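Local atomic coordinates of DNA polymerase III, beta subunit (Eubacterium rectale, PDB entry 3T0P), a protein that probably forms a ring-shaped head-to-tail homodimer around DNA that tethers DNA polymerases and other proteins and makes them processive. Residues Val138-Ile143 / Leu329-Glu334. Residues are numbered along the deposited sequence; the frame is centred on the assembly and turned at random. Where two conformers were deposited one is given.
Sequences VIRQTI and LRVIDE. With EDO (1,2-ethanediol), chain C.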
loop_
_atom_site.group_PDB
_atom_site.type_symbol
_atom_site.label_atom_id
_atom_site.label_comp_id
_atom_site.label_asym_id
_atom_site.label_seq_id
_atom_site.Cartn_x
_atom_site.Cartn_y
_atom_site.Cartn_z
ATOM N N VAL B 138 -11.192 21.382 -1.408
ATOM C CA VAL B 138 -12.308 21.496 -2.336
ATOM C C VAL B 138 -12.189 20.429 -3.452
ATOM O O VAL B 138 -13.219 19.938 -3.902
ATOM C CB VAL B 138 -12.546 22.933 -2.879
ATOM C CG1 VAL B 138 -11.580 23.325 -4.001
ATOM C CG2 VAL B 138 -13.976 23.091 -3.334
ATOM N N ILE B 139 -10.965 20.030 -3.847
ATOM C CA ILE B 139 -10.787 18.985 -4.858
ATOM C C ILE B 139 -11.204 17.642 -4.213
ATOM O O ILE B 139 -11.929 16.859 -4.827
ATOM C CB ILE B 139 -9.319 18.939 -5.398
ATOM C CG1 ILE B 139 -8.948 20.211 -6.198
ATOM C CG2 ILE B 139 -9.055 17.665 -6.218
ATOM C CD1 ILE B 139 -7.334 20.390 -6.411
ATOM N N ARG B 140 -10.752 17.383 -2.979
ATOM C CA ARG B 140 -11.085 16.125 -2.298
ATOM C C ARG B 140 -12.625 15.974 -2.171
ATOM O O ARG B 140 -13.162 14.897 -2.403
ATOM C CB ARG B 140 -10.422 16.064 -0.918
ATOM C CG ARG B 140 -10.529 14.703 -0.222
ATOM C CD ARG B 140 -9.860 14.705 1.149
ATOM N NE ARG B 140 -10.480 15.654 2.075
ATOM C CZ ARG B 140 -11.519 15.370 2.860
ATOM N NH1 ARG B 140 -12.054 14.148 2.857
ATOM N NH2 ARG B 140 -12.017 16.294 3.669
ATOM N N GLN B 141 -13.301 17.080 -1.899
ATOM C CA GLN B 141 -14.739 17.185 -1.677
ATOM C C GLN B 141 -15.584 17.092 -2.943
ATOM O O GLN B 141 -16.818 17.026 -2.820
ATOM C CB GLN B 141 -15.050 18.505 -0.971
ATOM C CG GLN B 141 -14.624 18.504 0.490
ATOM C CD GLN B 141 -14.595 19.888 1.078
ATOM O OE1 GLN B 141 -14.656 20.914 0.380
ATOM N NE2 GLN B 141 -14.499 19.950 2.386
ATOM N N THR B 142 -14.953 17.053 -4.145
ATOM C CA THR B 142 -15.705 17.027 -5.403
ATOM C C THR B 142 -15.158 16.086 -6.479
ATOM O O THR B 142 -15.925 15.680 -7.354
ATOM C CB THR B 142 -15.767 18.456 -6.038
ATOM O OG1 THR B 142 -14.438 18.926 -6.267
ATOM C CG2 THR B 142 -16.511 19.455 -5.194
ATOM N N ILE B 143 -13.855 15.815 -6.492
ATOM C CA ILE B 143 -13.191 15.048 -7.564
ATOM C C ILE B 143 -13.766 13.637 -7.809
ATOM O O ILE B 143 -13.717 13.156 -8.946
ATOM C CB ILE B 143 -11.647 14.996 -7.373
ATOM C CG1 ILE B 143 -10.905 14.836 -8.723
ATOM C CG2 ILE B 143 -11.196 13.937 -6.340
ATOM C CD1 ILE B 143 -11.081 15.958 -9.675
ATOM N N LEU B 329 -20.492 11.112 1.751
ATOM C CA LEU B 329 -20.412 11.136 3.213
ATOM C C LEU B 329 -18.961 11.137 3.699
ATOM O O LEU B 329 -18.686 11.806 4.687
ATOM C CB LEU B 329 -21.213 10.004 3.852
ATOM C CG LEU B 329 -22.725 10.072 3.672
ATOM C CD1 LEU B 329 -23.379 8.742 4.047
ATOM C CD2 LEU B 329 -23.340 11.244 4.441
ATOM N N ARG B 330 -18.041 10.458 2.999
ATOM C CA ARG B 330 -16.591 10.442 3.314
ATOM C C ARG B 330 -15.951 11.835 3.301
ATOM O O ARG B 330 -14.892 12.040 3.899
ATOM C CB ARG B 330 -15.826 9.584 2.303
ATOM C CG ARG B 330 -15.813 8.110 2.654
ATOM C CD ARG B 330 -14.932 7.360 1.691
ATOM N NE ARG B 330 -14.988 5.922 1.924
ATOM C CZ ARG B 330 -14.690 5.010 1.010
ATOM N NH1 ARG B 330 -14.319 5.379 -0.213
ATOM N NH2 ARG B 330 -14.777 3.718 1.303
ATOM N N VAL B 331 -16.571 12.799 2.589
ATOM C CA VAL B 331 -15.974 14.139 2.452
ATOM C C VAL B 331 -16.788 15.190 3.173
ATOM O O VAL B 331 -16.510 16.377 3.009
ATOM C CB VAL B 331 -15.702 14.518 0.977
ATOM C CG1 VAL B 331 -14.754 13.505 0.341
ATOM C CG2 VAL B 331 -16.989 14.641 0.165
ATOM N N ILE B 332 -17.763 14.757 4.007
ATOM C CA ILE B 332 -18.580 15.667 4.810
ATOM C C ILE B 332 -18.080 15.562 6.236
ATOM O O ILE B 332 -18.102 14.476 6.823
ATOM C CB ILE B 332 -20.114 15.407 4.674
ATOM C CG1 ILE B 332 -20.586 15.699 3.234
ATOM C CG2 ILE B 332 -20.899 16.218 5.698
ATOM C CD1 ILE B 332 -22.010 15.132 2.892
ATOM N N ASP B 333 -17.614 16.696 6.784
ATOM C CA ASP B 333 -17.023 16.761 8.126
ATOM C C ASP B 333 -18.043 16.934 9.220
ATOM O O ASP B 333 -17.782 16.541 10.356
ATOM C CB ASP B 333 -16.003 17.900 8.190
ATOM C CG ASP B 333 -14.789 17.685 7.285
ATOM O OD1 ASP B 333 -14.405 16.504 7.064
ATOM O OD2 ASP B 333 -14.244 18.695 6.771
ATOM N N GLU B 334 -19.205 17.496 8.880
ATOM C CA GLU B 334 -20.313 17.761 9.786
ATOM C C GLU B 334 -20.773 16.508 10.555
ATOM O O GLU B 334 -20.743 15.406 10.014
ATOM C CB GLU B 334 -21.475 18.360 8.990
ATOM C CG GLU B 334 -21.311 19.852 8.721
ATOM C CD GLU B 334 -20.346 20.329 7.648
ATOM O OE1 GLU B 334 -19.791 19.488 6.906
ATOM O OE2 GLU B 334 -20.174 21.565 7.531
HETATM C C1 EDO C . -11.486 9.256 0.396
HETATM O O1 EDO C . -11.397 8.662 1.699
HETATM C C2 EDO C . -12.150 10.632 0.467
HETATM O O2 EDO C . -11.466 11.484 1.401
HETATM O O HOH W 1 -14.440 17.733 4.084
#
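Val331 points its side chain at the backbone of Arg140 and Gln141, where helix 132-140 of the central domain meets the loop after helix 322-329 of the C-terminal domain. Its CG1 lies 3.5 Å from Arg140 O, while CG2 rests 3.9 Å from Gln141 CA; Tyr359 also touches this valine. Arg140 reaches across with CG anti to its backbone N (chi1 -171°), then bends at chi3. Its guanidinium passes Val331 CG1 obliquely and presents its edge to Arg330 O, 3.7 Å from Arg140 NH1. Also in the guanidinium plane, but on the NE side, Arg140 NH1 donates to O2 of a 1,2-ethanediol (3.1 Å, 157°). NE is held by a salt bridge to Glu137, whereas Asp333 OD1 stays 4.2 Å from Arg140 NH2, the guanidinium and carboxylate planes 20° apart. An alanine in place of Arg140 would probably leave Glu137 without its mate and uncover Val331 CG1 on the guanidinium side. Gln141 crosses Val331 obliquely, its CG 3.8 Å from Val331 O, and NE2 donates to a water (2.8 Å) that donates to Val331 O and weakly to Asp333 OD2. The domains thus meet through one valine packed on backbone and a water bridge, while the opposite charges of Arg140 and Asp333, not in direct contact, probably still attract.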